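Proteolytically activated form of PPO4 Tyrosinase (Agaricus bisporus var. bisporus H97, PDB 4OUA) uses a pair of copper ions to hydroxylate monophenols to o-diphenols and oxidise these to o-quinones, the first step of melanin synthesis. Local coordinates at residues I96-L101 and L347-P352; F28-R33 and A120-D125; E217-M222 and R375-K380; Q128-T133 and Y351-K356. One frame throughout, in Å; residues are numbered along the deposited sequence.

Contact 1 (I96-L101 and L347-P352); sequences IYEQIL and LNYSYP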
# COMPACT_ATOMS: atom_id res chain seq x y z
N ILE A 96 -8.92 -2.98 -1.64
CA ILE A 96 -10.04 -2.06 -1.78
C ILE A 96 -9.59 -0.82 -2.53
O ILE A 96 -10.33 -0.28 -3.36
CB ILE A 96 -10.63 -1.65 -0.41
CG1 ILE A 96 -11.89 -0.81 -0.61
CG2 ILE A 96 -9.60 -0.90 0.42
CD1 ILE A 96 -12.96 -1.51 -1.42
N TYR A 97 -8.37 -0.38 -2.26
CA TYR A 97 -7.79 0.77 -2.95
C TYR A 97 -7.63 0.48 -4.44
O TYR A 97 -8.07 1.25 -5.28
CB TYR A 97 -6.45 1.15 -2.34
CG TYR A 97 -5.84 2.40 -2.94
CD1 TYR A 97 -6.20 3.66 -2.49
CD2 TYR A 97 -4.90 2.31 -3.96
CE1 TYR A 97 -5.64 4.80 -3.03
CE2 TYR A 97 -4.34 3.45 -4.51
CZ TYR A 97 -4.71 4.69 -4.04
OH TYR A 97 -4.16 5.82 -4.59
N GLU A 98 -6.97 -0.63 -4.74
CA GLU A 98 -6.77 -1.08 -6.11
C GLU A 98 -8.11 -1.25 -6.83
O GLU A 98 -8.24 -0.93 -8.01
CB GLU A 98 -5.99 -2.39 -6.13
CG GLU A 98 -5.70 -2.92 -7.52
CD GLU A 98 -5.01 -4.27 -7.50
OE1 GLU A 98 -5.48 -5.17 -6.76
OE2 GLU A 98 -3.99 -4.43 -8.20
N GLN A 99 -9.10 -1.75 -6.10
CA GLN A 99 -10.44 -1.93 -6.63
C GLN A 99 -11.06 -0.59 -7.01
O GLN A 99 -11.44 -0.37 -8.17
CB GLN A 99 -11.33 -2.64 -5.60
CG GLN A 99 -12.81 -2.69 -5.97
CD GLN A 99 -13.67 -3.23 -4.85
OE1 GLN A 99 -13.22 -4.06 -4.06
NE2 GLN A 99 -14.91 -2.75 -4.77
N ILE A 100 -11.17 0.31 -6.04
CA ILE A 100 -11.73 1.63 -6.26
C ILE A 100 -10.94 2.41 -7.31
O ILE A 100 -11.52 3.13 -8.12
CB ILE A 100 -11.77 2.45 -4.96
CG1 ILE A 100 -12.73 1.81 -3.96
CG2 ILE A 100 -12.17 3.89 -5.24
CD1 ILE A 100 -14.15 1.68 -4.48
N LEU A 101 -9.62 2.25 -7.29
CA LEU A 101 -8.75 2.96 -8.21
C LEU A 101 -8.96 2.50 -9.65
O LEU A 101 -8.85 3.29 -10.58
CB LEU A 101 -7.29 2.78 -7.81
CG LEU A 101 -6.29 3.66 -8.57
CD1 LEU A 101 -6.65 5.13 -8.41
CD2 LEU A 101 -4.88 3.40 -8.08
N LEU A 347 -8.32 -12.09 -5.15
CA LEU A 347 -8.43 -10.64 -5.32
C LEU A 347 -7.94 -10.22 -6.69
O LEU A 347 -7.66 -9.05 -6.93
CB LEU A 347 -7.66 -9.92 -4.21
CG LEU A 347 -8.19 -10.18 -2.80
CD1 LEU A 347 -7.18 -9.75 -1.75
CD2 LEU A 347 -9.52 -9.46 -2.59
N ASN A 348 -7.82 -11.20 -7.59
CA ASN A 348 -7.48 -10.95 -8.98
C ASN A 348 -6.16 -10.23 -9.19
O ASN A 348 -6.05 -9.36 -10.06
CB ASN A 348 -8.60 -10.16 -9.66
CG ASN A 348 -9.55 -11.05 -10.44
OD1 ASN A 348 -9.47 -12.27 -10.37
ND2 ASN A 348 -10.45 -10.43 -11.20
N TYR A 349 -5.14 -10.58 -8.41
CA TYR A 349 -3.83 -10.00 -8.61
C TYR A 349 -2.71 -10.98 -8.30
O TYR A 349 -2.94 -12.06 -7.75
CB TYR A 349 -3.67 -8.73 -7.76
CG TYR A 349 -3.39 -8.97 -6.29
CD1 TYR A 349 -2.09 -9.01 -5.81
CD2 TYR A 349 -4.43 -9.14 -5.39
CE1 TYR A 349 -1.83 -9.23 -4.47
CE2 TYR A 349 -4.18 -9.36 -4.04
CZ TYR A 349 -2.88 -9.40 -3.59
OH TYR A 349 -2.62 -9.61 -2.26
N SER A 350 -1.49 -10.60 -8.66
CA SER A 350 -0.31 -11.41 -8.42
C SER A 350 0.94 -10.60 -8.74
O SER A 350 0.85 -9.43 -9.11
CB SER A 350 -0.34 -12.69 -9.26
OG SER A 350 0.83 -13.47 -9.05
N TYR A 351 2.11 -11.22 -8.61
CA TYR A 351 3.36 -10.52 -8.87
C TYR A 351 4.19 -11.23 -9.93
O TYR A 351 4.16 -12.45 -10.02
CB TYR A 351 4.16 -10.37 -7.57
CG TYR A 351 3.40 -9.62 -6.50
CD1 TYR A 351 3.44 -8.23 -6.44
CD2 TYR A 351 2.63 -10.30 -5.56
CE1 TYR A 351 2.74 -7.54 -5.47
CE2 TYR A 351 1.93 -9.61 -4.59
CZ TYR A 351 1.98 -8.24 -4.55
OH TYR A 351 1.29 -7.55 -3.58
N PRO A 352 4.92 -10.45 -10.74
CA PRO A 352 5.71 -10.95 -11.87
C PRO A 352 6.86 -11.85 -11.44
O PRO A 352 7.48 -12.50 -12.28
CB PRO A 352 6.23 -9.67 -12.52
CG PRO A 352 6.20 -8.65 -11.45
CD PRO A 352 5.02 -8.98 -10.60
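Glu98 and Tyr349 form a small, buried contact between a helix of the copper domain and a short strand. Helix 86-109, which carries Glu98, also carries the copper ligand His90. Tyr349 and Tyr351 belong to the Tyr-X-Tyr tyrosine motif of this family, and strand 349-350 pairs in parallel with strand 13-14. The two segments bury just 65 Å² between them, and their closest CA atoms, those of Glu98 and Tyr349, are 9.7 Å apart. Glu98 spans the gap. With CG anti to the backbone N (chi1 -179°) and the chain extended beyond it, the carboxylate is carried far from its helix. OE1 stops 4.1 Å from CB of Tyr349, and the carboxylate and ring planes are turned 65° apart. This touch is packing rather than a bond. The polar grip comes from elsewhere: OE1 makes a salt bridge to Arg15, and OE2 accepts a hydrogen bond from the backbone N of Gln128. Arg15 also makes a cation-pi contact with Tyr349, so one guanidinium links both sides. The buried carboxylate charge is thus probably balanced. The hydroxyls of Tyr349 and Tyr351 are both hydrogen-bonded to OD2 of Asp286. The side chain of Tyr349 lies about 9 Å from that of His90. The Tyr349 ring meets Tyr351 at its edge: CE2 of Tyr351 lies in the ring plane, 3.8 Å from CE1 of Tyr349.

Contact 2 (F28-R33 and A120-D125); sequences FTLYIR and AQAAED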
# COMPACT_ATOMS: atom_id res chain seq x y z
N PHE A 28 0.29 4.01 -17.13
CA PHE A 28 0.71 5.24 -16.46
C PHE A 28 -0.31 6.35 -16.63
O PHE A 28 -0.64 7.06 -15.68
CB PHE A 28 2.08 5.69 -16.98
CG PHE A 28 2.66 6.85 -16.22
CD1 PHE A 28 3.07 6.70 -14.91
CD2 PHE A 28 2.80 8.09 -16.82
CE1 PHE A 28 3.61 7.76 -14.20
CE2 PHE A 28 3.34 9.15 -16.13
CZ PHE A 28 3.74 8.99 -14.82
N THR A 29 -0.83 6.49 -17.85
CA THR A 29 -1.85 7.49 -18.15
C THR A 29 -3.12 7.23 -17.33
O THR A 29 -3.70 8.16 -16.77
CB THR A 29 -2.23 7.50 -19.64
OG1 THR A 29 -1.13 8.02 -20.40
CG2 THR A 29 -3.45 8.36 -19.87
N LEU A 30 -3.54 5.98 -17.28
CA LEU A 30 -4.75 5.61 -16.55
C LEU A 30 -4.59 5.83 -15.06
O LEU A 30 -5.53 6.20 -14.37
CB LEU A 30 -5.13 4.15 -16.83
CG LEU A 30 -5.74 3.85 -18.20
CD1 LEU A 30 -6.09 2.38 -18.33
CD2 LEU A 30 -6.96 4.72 -18.44
N TYR A 31 -3.37 5.61 -14.57
CA TYR A 31 -3.08 5.76 -13.15
C TYR A 31 -3.09 7.23 -12.74
O TYR A 31 -3.63 7.59 -11.70
CB TYR A 31 -1.74 5.11 -12.80
CG TYR A 31 -1.49 4.97 -11.32
CD1 TYR A 31 -2.07 3.93 -10.60
CD2 TYR A 31 -0.68 5.87 -10.64
CE1 TYR A 31 -1.84 3.79 -9.24
CE2 TYR A 31 -0.46 5.74 -9.28
CZ TYR A 31 -1.04 4.70 -8.59
OH TYR A 31 -0.82 4.57 -7.24
N ILE A 32 -2.48 8.08 -13.57
CA ILE A 32 -2.43 9.51 -13.31
C ILE A 32 -3.81 10.14 -13.38
O ILE A 32 -4.14 11.05 -12.62
CB ILE A 32 -1.49 10.23 -14.29
CG1 ILE A 32 -0.08 9.66 -14.22
CG2 ILE A 32 -1.48 11.73 -14.02
CD1 ILE A 32 0.58 9.81 -12.86
N ARG A 33 -4.63 9.66 -14.31
CA ARG A 33 -5.99 10.16 -14.47
C ARG A 33 -6.88 9.69 -13.32
O ARG A 33 -7.60 10.49 -12.72
CB ARG A 33 -6.58 9.71 -15.80
CG ARG A 33 -5.94 10.35 -17.02
CD ARG A 33 -6.07 11.87 -16.99
NE ARG A 33 -5.85 12.47 -18.30
CZ ARG A 33 -5.83 13.78 -18.53
NH1 ARG A 33 -6.02 14.63 -17.54
NH2 ARG A 33 -5.63 14.23 -19.76
N ALA A 120 -9.82 0.39 -22.63
CA ALA A 120 -10.74 -0.36 -21.79
C ALA A 120 -10.07 -1.62 -21.24
O ALA A 120 -10.30 -2.00 -20.09
CB ALA A 120 -11.99 -0.73 -22.58
N GLN A 121 -9.25 -2.25 -22.06
CA GLN A 121 -8.53 -3.45 -21.66
C GLN A 121 -7.42 -3.13 -20.67
O GLN A 121 -7.16 -3.88 -19.74
CB GLN A 121 -7.96 -4.18 -22.87
CG GLN A 121 -7.23 -5.47 -22.54
CD GLN A 121 -8.14 -6.51 -21.92
OE1 GLN A 121 -8.98 -7.10 -22.60
NE2 GLN A 121 -7.99 -6.73 -20.62
N ALA A 122 -6.75 -1.99 -20.89
CA ALA A 122 -5.68 -1.55 -20.02
C ALA A 122 -6.20 -1.28 -18.61
O ALA A 122 -5.54 -1.59 -17.62
CB ALA A 122 -5.01 -0.30 -20.58
N ALA A 123 -7.40 -0.71 -18.53
CA ALA A 123 -8.04 -0.46 -17.25
C ALA A 123 -8.37 -1.77 -16.56
O ALA A 123 -8.28 -1.90 -15.34
CB ALA A 123 -9.30 0.38 -17.44
N GLU A 124 -8.76 -2.76 -17.37
CA GLU A 124 -9.08 -4.09 -16.86
C GLU A 124 -7.84 -4.78 -16.29
O GLU A 124 -7.93 -5.53 -15.33
CB GLU A 124 -9.68 -4.95 -17.97
CG GLU A 124 -11.07 -4.51 -18.41
CD GLU A 124 -12.12 -4.77 -17.35
OE1 GLU A 124 -11.96 -5.74 -16.58
OE2 GLU A 124 -13.11 -4.01 -17.29
N ASP A 125 -6.68 -4.51 -16.89
CA ASP A 125 -5.43 -5.11 -16.45
C ASP A 125 -4.74 -4.26 -15.39
O ASP A 125 -3.76 -4.69 -14.79
CB ASP A 125 -4.48 -5.31 -17.64
CG ASP A 125 -5.06 -6.21 -18.70
OD1 ASP A 125 -5.98 -7.00 -18.39
OD2 ASP A 125 -4.59 -6.14 -19.86
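Leu30 of helix 25-39 sets one methyl over consecutive alanines, Ala122 and Ala123 of helix 116-125, in helix-helix packing. All the tight packing is at its CD1. This atom is 3.7 Å from CB of Ala122 and 3.9 Å from CB of Ala123. Between the two methyl groups it rests on the helix backbone, 3.6 Å from CA of Ala123. The torsions explain the reach: CG lies anti to the carbonyl carbon (chi1 -74°), and CD1 continues fully extended from CA (chi2 -179°). The other branch hangs back, with CD2 of Leu30 5.0 Å from CB of Ala123. Ile108 of helix 86-109 also touches Leu30, so a third helix closes on the same side chain.

The far side of helix 116-125 is looser. Ala120, Gln121 and Glu124 point away from Leu30, and Gln121 is exposed. There the amide of Gln121 reaches along its own helix, and NE2 makes a weak hydrogen bond of 3.0 Å to OD1 of Asp125. Glu124 and Asp125 have long, weak ion pairs with Lys106 and Lys13. The other side of helix 25-39 is covered by the hairpin of strands 148-152 and 158-162.

The site is remote from the copper ions. Two alanines let the CA atoms of Leu30 and Ala123 approach to 6.9 Å. The side-chain contact is apolar and no polar bond joins the two segments, so it relies on fit and burial.

Contact 3 (E217-M222 and R375-K380); sequences EKTYNM and RRYGIK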
# COMPACT_ATOMS: atom_id res chain seq x y z
N GLU A 217 19.79 -5.25 2.78
CA GLU A 217 20.20 -6.26 3.75
C GLU A 217 19.09 -6.57 4.75
O GLU A 217 18.87 -7.72 5.11
CB GLU A 217 21.46 -5.81 4.49
CG GLU A 217 22.69 -5.69 3.60
CD GLU A 217 23.93 -5.28 4.37
OE1 GLU A 217 23.80 -4.47 5.32
OE2 GLU A 217 25.03 -5.76 4.04
N LYS A 218 18.39 -5.53 5.20
CA LYS A 218 17.26 -5.71 6.10
C LYS A 218 16.16 -6.54 5.44
O LYS A 218 15.58 -7.43 6.06
CB LYS A 218 16.69 -4.36 6.54
CG LYS A 218 17.53 -3.61 7.56
CD LYS A 218 16.68 -2.58 8.28
CE LYS A 218 17.51 -1.68 9.18
NZ LYS A 218 18.31 -0.70 8.40
N THR A 219 15.89 -6.24 4.17
CA THR A 219 14.84 -6.93 3.42
C THR A 219 15.21 -8.39 3.19
O THR A 219 14.36 -9.28 3.29
CB THR A 219 14.58 -6.26 2.07
OG1 THR A 219 14.25 -4.88 2.27
CG2 THR A 219 13.42 -6.95 1.35
N TYR A 220 16.48 -8.64 2.88
CA TYR A 220 16.97 -9.99 2.65
C TYR A 220 16.73 -10.88 3.87
O TYR A 220 16.12 -11.94 3.75
CB TYR A 220 18.47 -9.95 2.31
CG TYR A 220 19.08 -11.30 2.03
CD1 TYR A 220 18.89 -11.93 0.81
CD2 TYR A 220 19.86 -11.94 2.99
CE1 TYR A 220 19.45 -13.17 0.55
CE2 TYR A 220 20.42 -13.18 2.73
CZ TYR A 220 20.22 -13.79 1.51
OH TYR A 220 20.78 -15.02 1.26
N ASN A 221 17.21 -10.44 5.03
CA ASN A 221 17.08 -11.22 6.26
C ASN A 221 15.63 -11.42 6.68
O ASN A 221 15.29 -12.41 7.33
CB ASN A 221 17.86 -10.55 7.39
CG ASN A 221 19.34 -10.46 7.11
OD1 ASN A 221 19.95 -11.41 6.61
ND2 ASN A 221 19.94 -9.32 7.43
N MET A 222 14.77 -10.47 6.31
CA MET A 222 13.35 -10.55 6.64
C MET A 222 12.68 -11.66 5.85
O MET A 222 11.93 -12.46 6.40
CB MET A 222 12.67 -9.21 6.36
CG MET A 222 11.15 -9.23 6.50
SD MET A 222 10.30 -9.54 4.94
CE MET A 222 11.02 -8.27 3.90
N ARG A 375 19.57 -13.70 -5.33
CA ARG A 375 20.20 -12.99 -6.44
C ARG A 375 19.85 -11.50 -6.46
O ARG A 375 20.59 -10.69 -7.01
CB ARG A 375 19.78 -13.64 -7.77
CG ARG A 375 20.12 -12.84 -9.01
CD ARG A 375 19.83 -13.64 -10.26
NE ARG A 375 18.54 -14.31 -10.20
CZ ARG A 375 18.37 -15.62 -10.08
NH1 ARG A 375 19.43 -16.42 -10.01
NH2 ARG A 375 17.15 -16.14 -10.03
N ARG A 376 18.73 -11.15 -5.83
CA ARG A 376 18.25 -9.77 -5.88
C ARG A 376 18.56 -8.98 -4.61
O ARG A 376 18.90 -7.80 -4.68
CB ARG A 376 16.75 -9.75 -6.15
CG ARG A 376 16.17 -8.36 -6.39
CD ARG A 376 14.75 -8.44 -6.92
NE ARG A 376 14.19 -7.13 -7.24
CZ ARG A 376 14.35 -6.51 -8.40
NH1 ARG A 376 15.07 -7.08 -9.36
NH2 ARG A 376 13.81 -5.32 -8.61
N TYR A 377 18.45 -9.63 -3.46
CA TYR A 377 18.65 -8.94 -2.19
C TYR A 377 19.83 -9.50 -1.40
O TYR A 377 20.05 -9.12 -0.25
CB TYR A 377 17.38 -9.02 -1.33
CG TYR A 377 16.14 -8.54 -2.05
CD1 TYR A 377 15.88 -7.18 -2.19
CD2 TYR A 377 15.22 -9.44 -2.57
CE1 TYR A 377 14.75 -6.73 -2.84
CE2 TYR A 377 14.09 -9.00 -3.22
CZ TYR A 377 13.85 -7.65 -3.35
OH TYR A 377 12.72 -7.21 -4.00
N GLY A 378 20.59 -10.39 -2.02
CA GLY A 378 21.74 -10.98 -1.37
C GLY A 378 23.06 -10.64 -2.03
O GLY A 378 24.08 -11.28 -1.76
N ILE A 379 23.05 -9.63 -2.89
CA ILE A 379 24.27 -9.21 -3.58
C ILE A 379 24.54 -7.72 -3.37
O ILE A 379 23.79 -7.03 -2.68
CB ILE A 379 24.20 -9.51 -5.09
CG1 ILE A 379 23.11 -8.68 -5.76
CG2 ILE A 379 23.95 -11.00 -5.32
CD1 ILE A 379 23.03 -8.88 -7.26
N LYS A 380 25.62 -7.23 -3.97
CA LYS A 380 26.07 -5.85 -3.76
C LYS A 380 25.14 -4.82 -4.37
O LYS A 380 24.05 -5.15 -4.85
CB LYS A 380 27.48 -5.66 -4.33
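Tyr220 of helix 201-224 lies against the end of helix 362-377, where it meets Tyr377 and Gly378. The CB atoms of Tyr220 and Tyr377 are 3.9 Å apart. CG of Tyr220 is anti to its own backbone nitrogen (chi1 -179°), which lays the ring along the last peptide of the helix. CA of Gly378 then makes an off-centre CH-pi contact, 4.1 Å from the centroid of the Tyr220 ring and 30° off its normal. Gly378 is the first residue to leave helical geometry.

Beside this, the ring of Tyr377 is sandwiched. CG2 of Thr219 lies 4.3 Å above one face, toward the rim. CG of Arg376, from the same helix as the ring, sits 3.8 Å above the centre of the opposite face.

A second shell fixes these groups. The hydroxyl of Tyr220 is hydrogen-bonded to OD1 of Asp374, one turn back on the partner helix. With an alanine in place of Tyr220, Asp374 would probably lose its phenolic mate and Gly378 the ring that packs on it. Thr219 OG1 is bonded to the backbone O of Thr215, which leaves its methyl facing Tyr377. Asp132 holds the other side: OD1 pairs with the Tyr377 hydroxyl and OD2 with Arg376 in a salt bridge.

Thr219 also packs on Val249 of helix 246-258; its side chain is about 9 Å from that of the copper ligand His250. The arrangement docks the end of helix 362-377 on helix 201-224, which packs on helix 246-258, a copper-ligand helix of the type-3 copper domain.

Contact 4 (Q128-T133 and Y351-K356); sequences QPYWDT and YPDFDK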
# COMPACT_ATOMS: atom_id res chain seq x y z
N GLN A 128 -2.28 -2.10 -8.80
CA GLN A 128 -1.41 -1.21 -8.03
C GLN A 128 0.05 -1.63 -8.12
O GLN A 128 0.43 -2.69 -7.62
CB GLN A 128 -1.86 -1.17 -6.57
CG GLN A 128 -0.97 -0.32 -5.67
CD GLN A 128 -0.89 1.13 -6.13
OE1 GLN A 128 0.20 1.69 -6.25
NE2 GLN A 128 -2.04 1.73 -6.38
N PRO A 129 0.88 -0.79 -8.75
CA PRO A 129 2.32 -1.05 -8.88
C PRO A 129 3.02 -1.04 -7.52
O PRO A 129 2.51 -0.43 -6.58
CB PRO A 129 2.81 0.11 -9.75
CG PRO A 129 1.83 1.19 -9.51
CD PRO A 129 0.51 0.50 -9.34
N TYR A 130 4.16 -1.72 -7.41
CA TYR A 130 4.87 -1.80 -6.14
C TYR A 130 6.23 -1.11 -6.22
O TYR A 130 6.86 -1.07 -7.27
CB TYR A 130 5.04 -3.25 -5.70
CG TYR A 130 5.89 -4.10 -6.63
CD1 TYR A 130 7.27 -4.10 -6.53
CD2 TYR A 130 5.30 -4.91 -7.59
CE1 TYR A 130 8.04 -4.87 -7.37
CE2 TYR A 130 6.07 -5.69 -8.43
CZ TYR A 130 7.44 -5.66 -8.32
OH TYR A 130 8.21 -6.44 -9.16
N TRP A 131 6.65 -0.57 -5.09
CA TRP A 131 7.92 0.13 -4.97
C TRP A 131 8.98 -0.79 -4.36
O TRP A 131 9.05 -0.94 -3.14
CB TRP A 131 7.74 1.40 -4.13
CG TRP A 131 8.98 2.20 -3.88
CD1 TRP A 131 10.14 2.16 -4.60
CD2 TRP A 131 9.17 3.16 -2.84
NE1 TRP A 131 11.05 3.05 -4.07
CE2 TRP A 131 10.48 3.67 -2.99
CE3 TRP A 131 8.37 3.64 -1.80
CZ2 TRP A 131 11.00 4.63 -2.13
CZ3 TRP A 131 8.89 4.60 -0.95
CH2 TRP A 131 10.19 5.08 -1.12
N ASP A 132 9.79 -1.40 -5.22
CA ASP A 132 10.81 -2.35 -4.77
C ASP A 132 11.92 -1.65 -3.99
O ASP A 132 13.02 -1.42 -4.50
CB ASP A 132 11.39 -3.10 -5.97
CG ASP A 132 12.03 -4.42 -5.58
OD1 ASP A 132 12.43 -4.58 -4.40
OD2 ASP A 132 12.13 -5.30 -6.46
N THR A 133 11.63 -1.32 -2.73
CA THR A 133 12.55 -0.56 -1.90
C THR A 133 13.83 -1.33 -1.57
O THR A 133 14.88 -0.74 -1.32
CB THR A 133 11.88 -0.13 -0.58
OG1 THR A 133 11.56 -1.29 0.19
CG2 THR A 133 10.61 0.65 -0.87
N TYR A 351 2.11 -11.22 -8.61
CA TYR A 351 3.36 -10.52 -8.87
C TYR A 351 4.19 -11.23 -9.93
O TYR A 351 4.16 -12.45 -10.02
CB TYR A 351 4.16 -10.37 -7.57
CG TYR A 351 3.40 -9.62 -6.50
CD1 TYR A 351 3.44 -8.23 -6.44
CD2 TYR A 351 2.63 -10.30 -5.56
CE1 TYR A 351 2.74 -7.54 -5.47
CE2 TYR A 351 1.93 -9.61 -4.59
CZ TYR A 351 1.98 -8.24 -4.55
OH TYR A 351 1.29 -7.55 -3.58
N PRO A 352 4.92 -10.45 -10.74
CA PRO A 352 5.71 -10.95 -11.87
C PRO A 352 6.86 -11.85 -11.44
O PRO A 352 7.48 -12.50 -12.28
CB PRO A 352 6.23 -9.67 -12.52
CG PRO A 352 6.20 -8.65 -11.45
CD PRO A 352 5.02 -8.98 -10.60
N ASP A 353 7.14 -11.90 -10.14
CA ASP A 353 8.20 -12.75 -9.60
C ASP A 353 7.89 -14.23 -9.81
O ASP A 353 8.78 -15.07 -9.76
CB ASP A 353 8.42 -12.47 -8.12
CG ASP A 353 8.62 -10.99 -7.83
OD1 ASP A 353 7.61 -10.28 -7.64
OD2 ASP A 353 9.79 -10.55 -7.78
N PHE A 354 6.61 -14.54 -10.03
CA PHE A 354 6.16 -15.92 -10.12
C PHE A 354 5.84 -16.37 -11.55
O PHE A 354 5.38 -17.49 -11.76
CB PHE A 354 4.92 -16.13 -9.24
CG PHE A 354 5.14 -15.79 -7.80
CD1 PHE A 354 5.75 -16.69 -6.94
CD2 PHE A 354 4.73 -14.57 -7.29
CE1 PHE A 354 5.95 -16.38 -5.61
CE2 PHE A 354 4.93 -14.25 -5.96
CZ PHE A 354 5.54 -15.16 -5.12
N ASP A 355 6.07 -15.49 -12.52
CA ASP A 355 5.63 -15.73 -13.90
C ASP A 355 6.24 -16.99 -14.51
O ASP A 355 5.55 -17.73 -15.21
CB ASP A 355 5.96 -14.52 -14.78
CG ASP A 355 5.00 -13.37 -14.57
OD1 ASP A 355 3.89 -13.60 -14.03
OD2 ASP A 355 5.35 -12.22 -14.94
N LYS A 356 7.52 -17.23 -14.25
CA LYS A 356 8.21 -18.37 -14.86
C LYS A 356 7.95 -19.69 -14.13
O LYS A 356 8.46 -20.73 -14.53
CB LYS A 356 9.72 -18.10 -14.91
CG LYS A 356 10.21 -17.51 -16.22
CD LYS A 356 9.66 -16.11 -16.45
CE LYS A 356 10.16 -15.54 -17.76
NZ LYS A 356 9.77 -14.11 -17.94
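Asp353 OD2 is gripped twice, by a salt bridge to NH1 of Arg287 and a hydrogen bond from NE2 of His372, while its OD1 comes within 4.2 Å of the Tyr130 hydroxyl. Asp353 lies in a 3-10 turn that starts at Pro352, directly after the Tyr-X-Tyr motif that ends at Tyr351. The turn closes over the loop 128-133 of the type-3 copper domain. Tyr130 carries the contact. Its CG sits between the backbone N and the carbonyl carbon (chi1 63°), which swings the ring out of the loop toward Tyr351. The two rings form an offset edge-to-face pair, with the edge of Tyr351 toward the face of Tyr130. Their centroids are 6.0 Å apart and their planes meet at 66°. Arg287 of helix 277-295, which bridges Asp353 and Asp132, also touches the Tyr130 side chain. A serine in place of Tyr130 would probably leave a gap beside Tyr351 and strip Pro352 of its main neighbour in this loop. The side chain of Tyr351 lies about 8 Å from that of the copper ligand His282. Pro352 meets the rim of the Tyr130 ring, where its CD lies near the ring plane, 4.1 Å from CE2 of Tyr130.

How the contacts relate
The four contacts form a row across the single chain. Contacts 1 and 4 are neighbours, with centres 12 Å apart, and share Tyr351 and Pro352. Contact 2 lies 13 Å from contact 1, centre to centre, and is joined to it by packing of Leu101 on Tyr31. Contact 3 is 16 Å from contact 4 and 32 Å from contact 2, again between centres. Along the chain, contact 2 closes before contacts 3 and 4 open, while contacts 1 and 3 interleave. Contacts 1, 3 and 4 each join a segment of the central tyrosinase domain, 96-101, 217-222 or 128-133, to the last 36 residues. The C-terminal part is thereby bound at three places around the copper domain.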